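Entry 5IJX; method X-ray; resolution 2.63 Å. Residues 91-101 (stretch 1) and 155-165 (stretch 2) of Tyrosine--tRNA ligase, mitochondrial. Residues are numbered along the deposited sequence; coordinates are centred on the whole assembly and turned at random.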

# COMPACT_ATOMS: atom_id res chain seq x y z
N GLY A 91 -7.06 30.43 7.96
CA GLY A 91 -7.98 31.47 8.36
C GLY A 91 -7.93 32.61 7.37
O GLY A 91 -8.93 32.93 6.72
N TRP A 92 -6.74 33.21 7.22
CA TRP A 92 -6.59 34.29 6.25
C TRP A 92 -7.13 33.85 4.90
O TRP A 92 -8.04 34.49 4.35
CB TRP A 92 -5.12 34.71 6.15
CG TRP A 92 -4.65 35.51 7.33
CD1 TRP A 92 -3.74 35.12 8.27
CD2 TRP A 92 -5.07 36.83 7.70
NE1 TRP A 92 -3.56 36.13 9.20
CE2 TRP A 92 -4.37 37.18 8.87
CE3 TRP A 92 -5.97 37.75 7.15
CZ2 TRP A 92 -4.53 38.41 9.50
CZ3 TRP A 92 -6.13 38.97 7.78
CH2 TRP A 92 -5.42 39.29 8.94
N ALA A 93 -6.62 32.74 4.37
CA ALA A 93 -7.10 32.23 3.10
C ALA A 93 -8.62 32.24 3.05
O ALA A 93 -9.22 32.80 2.13
CB ALA A 93 -6.56 30.82 2.87
N TYR A 94 -9.25 31.67 4.07
CA TYR A 94 -10.71 31.58 4.07
C TYR A 94 -11.34 32.96 3.92
O TYR A 94 -12.21 33.16 3.06
CB TYR A 94 -11.19 30.90 5.35
CG TYR A 94 -12.68 30.97 5.54
CD1 TYR A 94 -13.54 30.24 4.73
CD2 TYR A 94 -13.24 31.77 6.52
CE1 TYR A 94 -14.90 30.29 4.90
CE2 TYR A 94 -14.61 31.84 6.70
CZ TYR A 94 -15.43 31.10 5.88
OH TYR A 94 -16.80 31.16 6.06
N VAL A 95 -10.89 33.93 4.71
CA VAL A 95 -11.58 35.21 4.78
C VAL A 95 -11.21 36.03 3.55
O VAL A 95 -11.70 37.15 3.36
CB VAL A 95 -11.25 35.99 6.07
CG1 VAL A 95 -11.70 35.20 7.30
CG2 VAL A 95 -9.77 36.32 6.15
N HIS A 96 -10.33 35.48 2.71
CA HIS A 96 -9.99 36.14 1.46
C HIS A 96 -10.67 35.48 0.26
O HIS A 96 -10.30 35.78 -0.89
CB HIS A 96 -8.47 36.17 1.26
CG HIS A 96 -7.79 37.30 1.98
ND1 HIS A 96 -7.29 38.41 1.33
CD2 HIS A 96 -7.54 37.49 3.30
CE1 HIS A 96 -6.76 39.23 2.22
NE2 HIS A 96 -6.90 38.70 3.42
N GLY A 97 -11.65 34.62 0.49
CA GLY A 97 -12.38 33.98 -0.58
C GLY A 97 -11.74 32.73 -1.13
O GLY A 97 -12.32 32.09 -2.02
N LEU A 98 -10.56 32.36 -0.64
CA LEU A 98 -9.91 31.12 -1.04
C LEU A 98 -10.41 29.97 -0.18
O LEU A 98 -10.82 30.17 0.96
CB LEU A 98 -8.39 31.25 -0.93
CG LEU A 98 -7.77 32.21 -1.95
CD1 LEU A 98 -6.46 32.79 -1.44
CD2 LEU A 98 -7.56 31.51 -3.28
N LYS A 99 -10.38 28.77 -0.75
CA LYS A 99 -10.88 27.60 -0.04
C LYS A 99 -9.90 27.16 1.03
O LYS A 99 -8.68 27.12 0.82
CB LYS A 99 -11.13 26.45 -1.02
CG LYS A 99 -11.84 25.26 -0.37
CD LYS A 99 -12.27 24.22 -1.40
CE LYS A 99 -13.23 23.21 -0.78
NZ LYS A 99 -13.63 22.15 -1.74
N ALA A 100 -10.44 26.82 2.20
CA ALA A 100 -9.65 26.37 3.34
C ALA A 100 -10.14 25.01 3.80
O ALA A 100 -11.34 24.84 4.07
CB ALA A 100 -9.72 27.38 4.49
N VAL A 101 -9.22 24.05 3.88
CA VAL A 101 -9.53 22.68 4.27
C VAL A 101 -8.69 22.33 5.48
O VAL A 101 -7.46 22.28 5.40
CB VAL A 101 -9.27 21.69 3.12
CG1 VAL A 101 -9.39 20.26 3.61
CG2 VAL A 101 -10.23 21.94 1.97
N GLY A 155 -12.76 43.99 9.34
CA GLY A 155 -13.38 42.69 9.14
C GLY A 155 -13.68 42.42 7.68
O GLY A 155 -13.65 43.32 6.84
N PHE A 156 -13.99 41.16 7.39
CA PHE A 156 -14.14 40.69 6.02
C PHE A 156 -15.59 40.32 5.77
O PHE A 156 -16.20 39.58 6.54
CB PHE A 156 -13.22 39.48 5.78
CG PHE A 156 -11.76 39.81 5.90
CD1 PHE A 156 -10.95 39.86 4.78
CD2 PHE A 156 -11.20 40.09 7.14
CE1 PHE A 156 -9.60 40.17 4.89
CE2 PHE A 156 -9.86 40.40 7.26
CZ PHE A 156 -9.06 40.44 6.13
N GLU A 157 -16.14 40.86 4.68
CA GLU A 157 -17.55 40.64 4.35
C GLU A 157 -17.74 39.21 3.86
O GLU A 157 -17.23 38.83 2.80
CB GLU A 157 -17.99 41.64 3.28
N TRP A 158 -18.47 38.41 4.64
CA TRP A 158 -18.78 37.05 4.23
C TRP A 158 -19.48 37.05 2.87
O TRP A 158 -20.42 37.82 2.64
CB TRP A 158 -19.67 36.37 5.28
CG TRP A 158 -19.96 34.93 4.98
CD1 TRP A 158 -19.34 33.85 5.52
CD2 TRP A 158 -20.95 34.42 4.07
NE1 TRP A 158 -19.88 32.69 5.00
CE2 TRP A 158 -20.86 33.02 4.11
CE3 TRP A 158 -21.89 35.02 3.23
CZ2 TRP A 158 -21.69 32.20 3.35
CZ3 TRP A 158 -22.70 34.20 2.46
CH2 TRP A 158 -22.60 32.81 2.53
N GLU A 159 -19.01 36.19 1.98
CA GLU A 159 -19.55 36.08 0.63
C GLU A 159 -19.99 34.65 0.36
O GLU A 159 -19.68 33.72 1.10
CB GLU A 159 -18.51 36.51 -0.42
CG GLU A 159 -18.27 38.01 -0.48
CD GLU A 159 -17.05 38.35 -1.31
OE1 GLU A 159 -16.45 39.42 -1.07
OE2 GLU A 159 -16.70 37.56 -2.21
N TRP A 160 -20.74 34.49 -0.74
CA TRP A 160 -21.16 33.17 -1.16
C TRP A 160 -19.98 32.34 -1.66
O TRP A 160 -20.01 31.11 -1.58
CB TRP A 160 -22.23 33.29 -2.25
CG TRP A 160 -22.68 31.98 -2.82
CD1 TRP A 160 -23.72 31.22 -2.38
CD2 TRP A 160 -22.10 31.29 -3.93
NE1 TRP A 160 -23.83 30.09 -3.16
CE2 TRP A 160 -22.85 30.11 -4.11
CE3 TRP A 160 -21.03 31.55 -4.79
CZ2 TRP A 160 -22.55 29.19 -5.12
CZ3 TRP A 160 -20.74 30.64 -5.79
CH2 TRP A 160 -21.50 29.47 -5.95
N ALA A 161 -18.94 32.99 -2.17
CA ALA A 161 -17.78 32.29 -2.70
C ALA A 161 -16.87 31.73 -1.62
O ALA A 161 -16.01 30.90 -1.92
CB ALA A 161 -16.97 33.22 -3.61
N TRP A 162 -17.02 32.17 -0.37
CA TRP A 162 -16.20 31.65 0.71
C TRP A 162 -16.44 30.16 0.88
O TRP A 162 -17.58 29.69 0.86
CB TRP A 162 -16.51 32.38 2.02
CG TRP A 162 -15.99 33.79 2.06
CD1 TRP A 162 -15.60 34.55 1.00
CD2 TRP A 162 -15.79 34.59 3.23
NE1 TRP A 162 -15.18 35.79 1.44
CE2 TRP A 162 -15.29 35.83 2.80
CE3 TRP A 162 -16.00 34.38 4.60
CZ2 TRP A 162 -14.99 36.86 3.69
CZ3 TRP A 162 -15.70 35.40 5.48
CH2 TRP A 162 -15.20 36.63 5.03
N ARG A 163 -15.36 29.41 1.04
CA ARG A 163 -15.42 27.96 1.14
C ARG A 163 -14.62 27.51 2.35
O ARG A 163 -13.48 27.95 2.55
CB ARG A 163 -14.89 27.29 -0.13
CG ARG A 163 -15.71 27.59 -1.38
CD ARG A 163 -16.97 26.74 -1.44
NE ARG A 163 -17.63 26.86 -2.74
CZ ARG A 163 -18.59 27.74 -3.03
NH1 ARG A 163 -19.01 28.60 -2.12
NH2 ARG A 163 -19.12 27.75 -4.25
N ARG A 164 -15.21 26.63 3.15
CA ARG A 164 -14.62 26.13 4.38
C ARG A 164 -14.92 24.64 4.46
O ARG A 164 -16.01 24.21 4.08
CB ARG A 164 -15.19 26.86 5.60
CG ARG A 164 -14.18 27.21 6.67
CD ARG A 164 -14.86 28.04 7.75
NE ARG A 164 -15.84 27.26 8.50
CZ ARG A 164 -16.85 27.79 9.19
NH1 ARG A 164 -17.02 29.11 9.23
NH2 ARG A 164 -17.69 27.00 9.84
N ALA A 165 -13.96 23.86 4.95
CA ALA A 165 -14.18 22.42 5.02
C ALA A 165 -13.37 21.81 6.14
O ALA A 165 -12.24 22.23 6.41
CB ALA A 165 -13.82 21.75 3.69
O HOH W 1 -13.37 29.46 -2.24

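Stretch 1 begins in a helix, passes through a short turn and leaves as a β-strand; stretch 2 runs alongside it in the same direction as a tryptophan-rich loop that becomes a neighbouring strand. Together they bury 770 Å², and the contact divides into a polar backbone seam at the strand end and an aromatic cluster at the helix end.

In the seam the strands run parallel, with Ala100 paired to Arg164 and Val101 to Ala165. Ala100 serves both its backbone groups across the interface: its N donates to Arg163 O at 3.3 Å with good linearity (156°), while its O accepts from Ala165 N at 2.9 Å, a weak bond because the angle closes to 128°. Ala100 thus reaches the residues before and after its partner, as expected of a parallel bridge. Two CA-H...O contacts add to the ladder, Arg164 CA to Ala100 O and Val101 CA to Ala165 O, each 3.5 Å, so that Ala100 O receives a carbon-bound hydrogen as well as an amide. Ala100 and Arg164 place their side chains on one face of the sheet, Val101 and Ala165 on the other, where Val101 CG2 meets Ala165 CB at 4.0 Å.

Ahead of the strands, the carbonyl oxygens Gly97 O and Ala161 O lie 3.9 Å apart, two acceptors that cannot bond to each other; a water donates to both, at 2.8 Å from its O to Gly97 O and 3.0 Å to Ala161 O. The positive phi of Gly97 suits glycine, since a CB would be jammed against the preceding carbonyl oxygen. Gly97 CA packs 3.6 Å from Trp162 CD1. The amides of Val95, His96, Gly97 and Leu98 are satisfied within stretch 1: Val95 N by Gly91 O, His96 N by Ala93 O (and weakly by Trp92 O), Gly97 N by Tyr94 O and Leu98 N by Ala93 O. Val95 O, by contrast, meets carbon atoms across the contact, Phe156 CD1 at 3.2 Å and Trp162 CZ2 at 3.3 Å.

Trp162 lies against this turn. Val95 CA stands over the face of its six-membered ring, 4.0 Å from the centroid of that Trp162 ring, and the edge of the indole points toward the face of Tyr94, with ring centroids 5.0 Å apart and planes at 69°. Arg164 also uses the Tyr94 ring: Arg164 CD lies over its face, 3.7 Å from the centroid of the Tyr94 ring, so the aliphatic part of the arginine supplies a CH-pi contact. The edge of Tyr94 meets a backbone oxygen, CD1 approaching Arg163 O at 3.2 Å, the same oxygen that accepts from Ala100 N. Tyr94 OH is hydrogen-bonded elsewhere in the structure.

Phe156 closes the cluster from the other end of stretch 2. Val95 CG2 stands almost directly above its ring, 3.9 Å from the Phe156 centroid, and Trp92 CZ3 touches Phe156 CZ at 3.7 Å. Arg163, by contrast, turns its guanidinium back on its own stretch, where NH1 makes weak hydrogen bonds to Trp160 O at 2.8 Å and Trp162 O at 3.5 Å.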